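Local coordinates for twin-arginine translocation pathway signal protein (Burkholderia phytofirmans, PDB 2RJO) that binds beta-D-galactopyranose in a pocket of its periplasmic binding protein fold and probably serves as the sugar-capturing component of a transport system, at residues Y90-W95 against A112-D117; L101-Y106 against R281-C286. One frame throughout, in Å; residues are numbered along the deposited sequence.

Interaction 1 of 2, residues Y90-W95 against A112-D117. With GAL (beta-D-galactopyranose), chain B.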
ATOM      1  N   TYR A  90     -20.584   5.625   4.911  1.00 21.32           N
ATOM      2  CA  TYR A  90     -19.458   5.380   5.809  1.00 20.84           C
ATOM      3  C   TYR A  90     -18.217   5.064   4.985  1.00 21.00           C
ATOM      4  O   TYR A  90     -18.282   4.280   4.033  1.00 21.11           O
ATOM      5  CB  TYR A  90     -19.789   4.218   6.739  1.00 22.88           C
ATOM      6  CG  TYR A  90     -20.858   4.564   7.749  1.00 23.38           C
ATOM      7  CD1 TYR A  90     -20.516   4.940   9.041  1.00 21.21           C
ATOM      8  CD2 TYR A  90     -22.207   4.610   7.386  1.00 23.15           C
ATOM      9  CE1 TYR A  90     -21.474   5.365   9.950  1.00 21.98           C
ATOM     10  CE2 TYR A  90     -23.182   5.038   8.293  1.00 22.69           C
ATOM     11  CZ  TYR A  90     -22.800   5.418   9.577  1.00 22.28           C
ATOM     12  OH  TYR A  90     -23.729   5.871  10.485  1.00 22.15           O
ATOM     13  N   VAL A  91     -17.084   5.654   5.352  1.00 20.35           N
ATOM     14  CA  VAL A  91     -15.865   5.439   4.582  1.00 20.13           C
ATOM     15  C   VAL A  91     -14.613   5.189   5.406  1.00 20.55           C
ATOM     16  O   VAL A  91     -14.438   5.747   6.488  1.00 20.86           O
ATOM     17  CB  VAL A  91     -15.597   6.656   3.673  1.00 21.69           C
ATOM     18  CG1 VAL A  91     -15.360   7.896   4.535  1.00 22.35           C
ATOM     19  CG2 VAL A  91     -14.400   6.391   2.768  1.00 21.00           C
ATOM     20  N   THR A  92     -13.741   4.348   4.864  1.00 19.81           N
ATOM     21  CA  THR A  92     -12.473   4.011   5.492  1.00 21.16           C
ATOM     22  C   THR A  92     -11.385   4.383   4.490  1.00 20.64           C
ATOM     23  O   THR A  92     -11.514   4.111   3.300  1.00 21.84           O
ATOM     24  CB  THR A  92     -12.390   2.498   5.818  1.00 22.14           C
ATOM     25  OG1 THR A  92     -13.164   2.225   6.991  1.00 23.82           O
ATOM     26  CG2 THR A  92     -10.945   2.063   6.062  1.00 24.08           C
ATOM     27  N   THR A  93     -10.326   5.017   4.980  1.00 22.02           N
ATOM     28  CA  THR A  93      -9.218   5.433   4.124  1.00 21.17           C
ATOM     29  C   THR A  93      -7.994   4.545   4.309  1.00 19.78           C
ATOM     30  O   THR A  93      -7.743   4.041   5.397  1.00 18.47           O
ATOM     31  CB  THR A  93      -8.823   6.902   4.410  1.00 20.04           C
ATOM     32  OG1 THR A  93      -9.805   7.772   3.843  1.00 24.95           O
ATOM     33  CG2 THR A  93      -7.480   7.226   3.793  1.00 28.00           C
ATOM     34  N   ILE A  94      -7.240   4.364   3.231  1.00 19.42           N
ATOM     35  CA  ILE A  94      -6.036   3.548   3.264  1.00 19.24           C
ATOM     36  C   ILE A  94      -4.860   4.312   2.664  1.00 19.92           C
ATOM     37  O   ILE A  94      -4.963   4.831   1.559  1.00 20.19           O
ATOM     38  CB  ILE A  94      -6.199   2.253   2.431  1.00 18.60           C
ATOM     39  CG1 ILE A  94      -7.505   1.542   2.789  1.00 17.13           C
ATOM     40  CG2 ILE A  94      -5.024   1.324   2.692  1.00 18.18           C
ATOM     41  CD1 ILE A  94      -7.523   0.971   4.186  1.00 17.86           C
ATOM     42  N   TRP A  95      -3.751   4.385   3.395  1.00 20.78           N
ATOM     43  CA  TRP A  95      -2.537   5.037   2.902  1.00 19.69           C
ATOM     44  C   TRP A  95      -2.483   6.559   2.762  1.00 20.25           C
ATOM     45  O   TRP A  95      -1.737   7.219   3.477  1.00 21.03           O
ATOM     46  CB  TRP A  95      -2.133   4.441   1.541  1.00 17.78           C
ATOM     47  CG  TRP A  95      -1.610   3.010   1.563  1.00 17.47           C
ATOM     48  CD1 TRP A  95      -2.064   1.966   0.813  1.00 18.39           C
ATOM     49  CD2 TRP A  95      -0.542   2.485   2.369  1.00 16.50           C
ATOM     50  NE1 TRP A  95      -1.352   0.822   1.102  1.00 18.26           N
ATOM     51  CE2 TRP A  95      -0.412   1.113   2.050  1.00 16.40           C
ATOM     52  CE3 TRP A  95       0.314   3.039   3.324  1.00 16.33           C
ATOM     53  CZ2 TRP A  95       0.541   0.292   2.660  1.00 15.17           C
ATOM     54  CZ3 TRP A  95       1.266   2.212   3.934  1.00 16.73           C
ATOM     55  CH2 TRP A  95       1.366   0.861   3.596  1.00 15.49           C
ATOM     56  N   ALA A 112     -12.481   5.139   9.700  1.00 20.83           N
ATOM     57  CA  ALA A 112     -11.082   5.008  10.061  1.00 19.51           C
ATOM     58  C   ALA A 112     -10.100   5.164   8.912  1.00 19.38           C
ATOM     59  O   ALA A 112     -10.462   5.084   7.743  1.00 20.19           O
ATOM     60  CB  ALA A 112     -10.852   3.656  10.756  1.00 18.49           C
ATOM     61  N   HIS A 113      -8.850   5.409   9.282  1.00 18.89           N
ATOM     62  CA  HIS A 113      -7.750   5.537   8.342  1.00 19.35           C
ATOM     63  C   HIS A 113      -6.776   4.435   8.745  1.00 20.06           C
ATOM     64  O   HIS A 113      -6.445   4.289   9.926  1.00 19.12           O
ATOM     65  CB  HIS A 113      -7.065   6.898   8.475  1.00 18.92           C
ATOM     66  CG  HIS A 113      -5.866   7.053   7.594  1.00 20.02           C
ATOM     67  ND1 HIS A 113      -5.944   7.010   6.218  1.00 20.53           N
ATOM     68  CD2 HIS A 113      -4.554   7.207   7.889  1.00 17.50           C
ATOM     69  CE1 HIS A 113      -4.735   7.129   5.705  1.00 17.05           C
ATOM     70  NE2 HIS A 113      -3.872   7.248   6.698  1.00 18.80           N
ATOM     71  N   LEU A 114      -6.344   3.639   7.776  1.00 19.04           N
ATOM     72  CA  LEU A 114      -5.409   2.560   8.059  1.00 18.93           C
ATOM     73  C   LEU A 114      -4.106   2.820   7.326  1.00 18.10           C
ATOM     74  O   LEU A 114      -4.101   3.328   6.210  1.00 17.34           O
ATOM     75  CB  LEU A 114      -5.978   1.219   7.600  1.00 18.99           C
ATOM     76  CG  LEU A 114      -7.334   0.800   8.168  1.00 20.24           C
ATOM     77  CD1 LEU A 114      -7.651  -0.582   7.637  1.00 19.53           C
ATOM     78  CD2 LEU A 114      -7.315   0.810   9.692  1.00 19.55           C
ATOM     79  N   SER A 115      -2.991   2.471   7.953  1.00 18.99           N
ATOM     80  CA  SER A 115      -1.710   2.687   7.320  1.00 19.44           C
ATOM     81  C   SER A 115      -0.634   1.888   8.026  1.00 20.45           C
ATOM     82  O   SER A 115      -0.908   1.158   8.975  1.00 19.97           O
ATOM     83  CB  SER A 115      -1.360   4.175   7.352  1.00 18.85           C
ATOM     84  OG  SER A 115      -0.206   4.448   6.576  1.00 18.02           O
ATOM     85  N   TYR A 116       0.589   2.014   7.537  1.00 20.49           N
ATOM     86  CA  TYR A 116       1.722   1.329   8.128  1.00 21.20           C
ATOM     87  C   TYR A 116       2.824   2.360   8.219  1.00 22.81           C
ATOM     88  O   TYR A 116       2.802   3.365   7.498  1.00 22.05           O
ATOM     89  CB  TYR A 116       2.174   0.172   7.248  1.00 20.60           C
ATOM     90  CG  TYR A 116       1.176  -0.941   7.127  1.00 17.22           C
ATOM     91  CD1 TYR A 116       1.384  -2.148   7.769  1.00 19.08           C
ATOM     92  CD2 TYR A 116       0.040  -0.803   6.335  1.00 19.26           C
ATOM     93  CE1 TYR A 116       0.488  -3.204   7.623  1.00 20.09           C
ATOM     94  CE2 TYR A 116      -0.864  -1.848   6.178  1.00 20.42           C
ATOM     95  CZ  TYR A 116      -0.632  -3.048   6.824  1.00 20.57           C
ATOM     96  OH  TYR A 116      -1.505  -4.102   6.665  1.00 20.90           O
ATOM     97  N   ASP A 117       3.779   2.105   9.104  1.00 23.51           N
ATOM     98  CA  ASP A 117       4.917   2.986   9.324  1.00 25.26           C
ATOM     99  C   ASP A 117       5.919   2.865   8.172  1.00 25.23           C
ATOM    100  O   ASP A 117       6.853   2.058   8.236  1.00 25.50           O
ATOM    101  CB  ASP A 117       5.590   2.602  10.644  1.00 26.51           C
ATOM    102  CG  ASP A 117       6.745   3.506  10.996  1.00 28.92           C
ATOM    103  OD1 ASP A 117       7.249   4.229  10.106  1.00 29.18           O
ATOM    104  OD2 ASP A 117       7.160   3.482  12.176  1.00 29.21           O
TER
HETATM  105  C1  GAL B 368       0.363   1.284  -4.475  1.00 19.20           C
HETATM  106  C2  GAL B 368       1.570   0.676  -3.725  1.00 17.63           C
HETATM  107  C3  GAL B 368       1.227   0.593  -2.221  1.00 19.02           C
HETATM  108  C4  GAL B 368       0.925   2.012  -1.707  1.00 18.98           C
HETATM  109  C5  GAL B 368      -0.273   2.549  -2.539  1.00 20.12           C
HETATM  110  C6  GAL B 368      -0.597   3.951  -2.067  1.00 18.74           C
HETATM  111  O1  GAL B 368       0.684   1.380  -5.876  1.00 17.94           O
HETATM  112  O2  GAL B 368       1.830  -0.636  -4.222  1.00 18.75           O
HETATM  113  O3  GAL B 368       2.333   0.061  -1.494  1.00 16.35           O
HETATM  114  O4  GAL B 368       2.069   2.836  -1.928  1.00 18.39           O
HETATM  115  O5  GAL B 368       0.074   2.615  -3.962  1.00 19.35           O
HETATM  116  O6  GAL B 368      -1.692   4.420  -2.829  1.00 16.32           O

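Interaction 2 of 2, residues L101-Y106 against R281-C286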
ATOM      1  N   LEU A 101      -6.521  15.869   8.144  1.00 23.18           N
ATOM      2  CA  LEU A 101      -7.770  15.126   8.024  1.00 22.76           C
ATOM      3  C   LEU A 101      -7.820  13.955   9.004  1.00 23.80           C
ATOM      4  O   LEU A 101      -7.096  12.969   8.831  1.00 23.65           O
ATOM      5  CB  LEU A 101      -7.934  14.599   6.603  1.00 19.88           C
ATOM      6  CG  LEU A 101      -9.301  14.002   6.293  1.00 17.65           C
ATOM      7  CD1 LEU A 101     -10.343  15.106   6.367  1.00 17.45           C
ATOM      8  CD2 LEU A 101      -9.287  13.375   4.895  1.00 19.37           C
ATOM      9  N   HIS A 102      -8.678  14.064  10.021  1.00 22.58           N
ATOM     10  CA  HIS A 102      -8.820  13.009  11.028  1.00 22.48           C
ATOM     11  C   HIS A 102     -10.247  12.472  11.077  1.00 21.96           C
ATOM     12  O   HIS A 102     -11.221  13.236  11.005  1.00 19.90           O
ATOM     13  CB  HIS A 102      -8.462  13.539  12.423  1.00 22.51           C
ATOM     14  CG  HIS A 102      -7.091  14.123  12.522  1.00 24.39           C
ATOM     15  ND1 HIS A 102      -5.942  13.362  12.388  1.00 23.86           N
ATOM     16  CD2 HIS A 102      -6.670  15.393  12.722  1.00 22.86           C
ATOM     17  CE1 HIS A 102      -4.888  14.138  12.499  1.00 24.06           C
ATOM     18  NE2 HIS A 102      -5.298  15.382  12.702  1.00 24.58           N
ATOM     19  N   PRO A 103     -10.395  11.142  11.197  1.00 22.53           N
ATOM     20  CA  PRO A 103     -11.741  10.565  11.255  1.00 22.68           C
ATOM     21  C   PRO A 103     -12.600  11.100  12.405  1.00 23.20           C
ATOM     22  O   PRO A 103     -13.810  11.269  12.248  1.00 22.79           O
ATOM     23  CB  PRO A 103     -11.481   9.057  11.366  1.00 22.59           C
ATOM     24  CG  PRO A 103     -10.066   8.958  11.849  1.00 24.47           C
ATOM     25  CD  PRO A 103      -9.373  10.086  11.139  1.00 21.39           C
ATOM     26  N   TRP A 104     -11.980  11.371  13.550  1.00 22.41           N
ATOM     27  CA  TRP A 104     -12.729  11.879  14.701  1.00 22.82           C
ATOM     28  C   TRP A 104     -13.327  13.268  14.479  1.00 23.64           C
ATOM     29  O   TRP A 104     -14.149  13.729  15.275  1.00 25.52           O
ATOM     30  CB  TRP A 104     -11.859  11.856  15.959  1.00 22.70           C
ATOM     31  CG  TRP A 104     -10.481  12.425  15.791  1.00 22.54           C
ATOM     32  CD1 TRP A 104     -10.135  13.739  15.755  1.00 23.94           C
ATOM     33  CD2 TRP A 104      -9.262  11.685  15.664  1.00 23.48           C
ATOM     34  NE1 TRP A 104      -8.773  13.868  15.610  1.00 23.72           N
ATOM     35  CE2 TRP A 104      -8.215  12.616  15.539  1.00 23.57           C
ATOM     36  CE3 TRP A 104      -8.953  10.317  15.614  1.00 23.47           C
ATOM     37  CZ2 TRP A 104      -6.880  12.229  15.405  1.00 22.73           C
ATOM     38  CZ3 TRP A 104      -7.625   9.935  15.478  1.00 21.91           C
ATOM     39  CH2 TRP A 104      -6.609  10.885  15.363  1.00 21.61           C
ATOM     40  N   ASP A 105     -12.922  13.932  13.400  1.00 25.19           N
ATOM     41  CA  ASP A 105     -13.486  15.239  13.072  1.00 24.72           C
ATOM     42  C   ASP A 105     -14.714  15.027  12.170  1.00 24.80           C
ATOM     43  O   ASP A 105     -15.420  15.981  11.832  1.00 24.57           O
ATOM     44  CB  ASP A 105     -12.460  16.138  12.358  1.00 24.97           C
ATOM     45  CG  ASP A 105     -11.343  16.622  13.289  1.00 24.79           C
ATOM     46  OD1 ASP A 105     -11.621  16.918  14.472  1.00 25.56           O
ATOM     47  OD2 ASP A 105     -10.186  16.721  12.833  1.00 26.76           O
ATOM     48  N   TYR A 106     -14.957  13.779  11.775  1.00 23.81           N
ATOM     49  CA  TYR A 106     -16.118  13.471  10.942  1.00 24.31           C
ATOM     50  C   TYR A 106     -16.909  12.284  11.497  1.00 25.22           C
ATOM     51  O   TYR A 106     -17.250  11.369  10.743  1.00 25.51           O
ATOM     52  CB  TYR A 106     -15.711  13.155   9.492  1.00 23.18           C
ATOM     53  CG  TYR A 106     -15.156  14.314   8.684  1.00 24.21           C
ATOM     54  CD1 TYR A 106     -13.825  14.700   8.807  1.00 25.12           C
ATOM     55  CD2 TYR A 106     -15.952  14.991   7.767  1.00 23.02           C
ATOM     56  CE1 TYR A 106     -13.293  15.728   8.033  1.00 26.56           C
ATOM     57  CE2 TYR A 106     -15.431  16.030   6.980  1.00 25.88           C
ATOM     58  CZ  TYR A 106     -14.096  16.388   7.120  1.00 26.07           C
ATOM     59  OH  TYR A 106     -13.545  17.379   6.330  1.00 28.97           O
ATOM     60  N   ARG A 281      -7.395   3.285  17.109  1.00 25.67           N
ATOM     61  CA  ARG A 281      -8.362   2.406  16.459  1.00 25.07           C
ATOM     62  C   ARG A 281      -9.114   3.203  15.399  1.00 24.28           C
ATOM     63  O   ARG A 281      -9.896   2.654  14.626  1.00 24.14           O
ATOM     64  CB  ARG A 281      -9.323   1.805  17.483  1.00 25.63           C
ATOM     65  CG  ARG A 281      -8.611   0.816  18.384  1.00 25.86           C
ATOM     66  CD  ARG A 281      -9.553   0.031  19.241  1.00 29.05           C
ATOM     67  NE  ARG A 281      -8.863  -1.105  19.839  1.00 30.02           N
ATOM     68  CZ  ARG A 281      -9.468  -2.051  20.548  1.00 29.59           C
ATOM     69  NH1 ARG A 281     -10.779  -1.990  20.757  1.00 30.72           N
ATOM     70  NH2 ARG A 281      -8.770  -3.077  21.008  1.00 30.25           N
ATOM     71  N   ARG A 282      -8.839   4.503  15.373  1.00 23.22           N
ATOM     72  CA  ARG A 282      -9.429   5.439  14.416  1.00 23.85           C
ATOM     73  C   ARG A 282      -8.410   5.722  13.310  1.00 22.66           C
ATOM     74  O   ARG A 282      -8.757   5.767  12.134  1.00 23.12           O
ATOM     75  CB  ARG A 282      -9.819   6.730  15.135  1.00 24.21           C
ATOM     76  CG  ARG A 282     -11.248   6.725  15.653  1.00 28.61           C
ATOM     77  CD  ARG A 282     -12.206   6.884  14.472  1.00 30.12           C
ATOM     78  NE  ARG A 282     -13.553   7.182  14.916  1.00 32.67           N
ATOM     79  CZ  ARG A 282     -14.417   7.946  14.257  1.00 31.59           C
ATOM     80  NH1 ARG A 282     -14.087   8.512  13.109  1.00 31.20           N
ATOM     81  NH2 ARG A 282     -15.635   8.122  14.747  1.00 37.42           N
ATOM     82  N   GLU A 283      -7.159   5.928  13.712  1.00 22.02           N
ATOM     83  CA  GLU A 283      -6.041   6.158  12.797  1.00 23.02           C
ATOM     84  C   GLU A 283      -4.990   5.171  13.275  1.00 23.22           C
ATOM     85  O   GLU A 283      -4.325   5.403  14.285  1.00 24.21           O
ATOM     86  CB  GLU A 283      -5.502   7.581  12.915  1.00 24.72           C
ATOM     87  CG  GLU A 283      -6.381   8.634  12.279  1.00 25.93           C
ATOM     88  CD  GLU A 283      -5.678   9.972  12.137  1.00 28.15           C
ATOM     89  OE1 GLU A 283      -4.542  10.103  12.642  1.00 27.94           O
ATOM     90  OE2 GLU A 283      -6.262  10.895  11.527  1.00 28.02           O
ATOM     91  N   SER A 284      -4.844   4.067  12.550  1.00 22.36           N
ATOM     92  CA  SER A 284      -3.922   3.015  12.956  1.00 20.69           C
ATOM     93  C   SER A 284      -2.750   2.702  12.038  1.00 20.53           C
ATOM     94  O   SER A 284      -2.847   2.795  10.815  1.00 21.35           O
ATOM     95  CB  SER A 284      -4.714   1.716  13.157  1.00 19.97           C
ATOM     96  OG  SER A 284      -6.008   1.959  13.698  1.00 22.89           O
ATOM     97  N   PHE A 285      -1.628   2.346  12.649  1.00 19.86           N
ATOM     98  CA  PHE A 285      -0.461   1.886  11.902  1.00 19.70           C
ATOM     99  C   PHE A 285      -0.677   0.407  12.159  1.00 20.05           C
ATOM    100  O   PHE A 285      -0.894   0.020  13.304  1.00 20.18           O
ATOM    101  CB  PHE A 285       0.854   2.328  12.551  1.00 19.41           C
ATOM    102  CG  PHE A 285       1.502   3.490  11.870  1.00 16.52           C
ATOM    103  CD1 PHE A 285       2.606   4.112  12.440  1.00 18.60           C
ATOM    104  CD2 PHE A 285       1.010   3.971  10.656  1.00 17.90           C
ATOM    105  CE1 PHE A 285       3.217   5.201  11.816  1.00 16.42           C
ATOM    106  CE2 PHE A 285       1.611   5.057  10.023  1.00 16.73           C
ATOM    107  CZ  PHE A 285       2.714   5.673  10.604  1.00 16.96           C
ATOM    108  N   CYS A 286      -0.648  -0.421  11.124  1.00 19.87           N
ATOM    109  CA  CYS A 286      -0.886  -1.843  11.325  1.00 22.07           C
ATOM    110  C   CYS A 286       0.406  -2.642  11.311  1.00 21.37           C
ATOM    111  O   CYS A 286       1.457  -2.144  10.906  1.00 20.83           O
ATOM    112  CB  CYS A 286      -1.831  -2.373  10.248  1.00 23.13           C
ATOM    113  SG  CYS A 286      -3.328  -1.380  10.070  1.00 26.27           S
TER

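Interaction 1 of 2, residues Y90-W95 against A112-D117
Trp95 and Tyr116 meet at the C-terminal side of two neighbouring parallel strands, 90-94 and 110-115, in the central sheet of one lobe of a periplasmic binding protein. Their rings are turned 34° against each other, with centroids 5.4 Å apart, a slanted approach in which Trp95 CH2 comes to 3.5 Å from Tyr116 CD2. CG of Trp95 stands beside its own backbone N (chi1 -70°), and the indole brings its six-membered ring to Tyr116 and Ser115, while its pyrrole part reaches the galactose. C4 of the sugar lies over one indole face, displaced toward the rim and 3.8 Å from Trp95 NE1. That nitrogen is hydrogen-bonded to Tyr19 OH, which helps to fix the ring's rotation, and Trp251 meets the indole edge-to-face.

Earlier along the two strands, Ile94 and Leu114 lie side by side and point the same way, with Ile94 CD1 against both CB and CD1 of Leu114. Helix 253-268 covers Leu114 through Ile259 and Met263. Thr93 and His113 project from the other face of the sheet, the threonine CB near the plane of the imidazole at its edge. Backbone bonds hold this register: Leu114 N donates to Thr93 O, and past the end of strand 90-94 Trp95 N reaches Leu114 O at 3.0 Å, with a C=O...N angle of 173°.

Interaction 2 of 2, residues L101-Y106 against R281-C286
His102 and Glu283 form a His-carboxylate hydrogen bond, in which ND1 of His102 donates to Glu283 OE2 at 2.6 Å. The N-H...O angle is 159°, and the oxygen lies close to the imidazole plane. Seen from the acid, the donor comes from the syn side but sits 31° out of the carboxylate plane. The other oxygen, Glu283 OE1, is hydrogen-bonded to Tyr323 OH, so both carboxylate oxygens of this buried side chain are engaged. Beyond CG the glutamate is extended (chi2 -167°), which carries CD out toward the histidine.

The contact fastens the connection between strands 90-94 and 110-115, with its short 3-10 turn at 103-105, to the start of strand 283-291, in the same sheet of the periplasmic binding protein fold. Pro103 O closes that turn by accepting from Tyr106 N, and Arg282 NH1 lies 2.9 Å from the same oxygen, Pro103 O.

Van der Waals contacts bring in the indole and the proline ring. Trp104 crosses Glu283 at about a right angle, its CH2 reaching 3.5 Å from Glu283 CD, and the indole edge meets Arg282 CB in plane at CE3. The two side chains, Trp104 and Arg282, pass alongside each other running opposite ways, and Trp104 CA lies over one face of the guanidinium. Pro103 packs its ring against the aliphatic part of Glu283, with Pro103 CD 3.5 Å from Glu283 CG. A cation-pi contact of the indole comes from outside the two segments, with Lys279.

In the fold
Strand 110-115 joins the two contacts: it pairs with strand 90-94 in interaction 1 and, along its other edge, with strand 283-291, which carries one side of interaction 2. Their centres are 7 Å apart. Probable hydrogen bonds connect them directly, from His113 N to Arg282 O at 2.9 Å and between Ser115 O and Cys286 N at 2.7 Å. Segment 101-106 belongs to the connection that leaves Trp95 and returns to strand 110-115, so in sequence one segment of interaction 2 falls between the two of interaction 1. Interaction 1 reaches the galactose through Trp95, whereas interaction 2 contains no pocket residue and lies farther out, its centre about 17 Å from the chain centre against 10 Å.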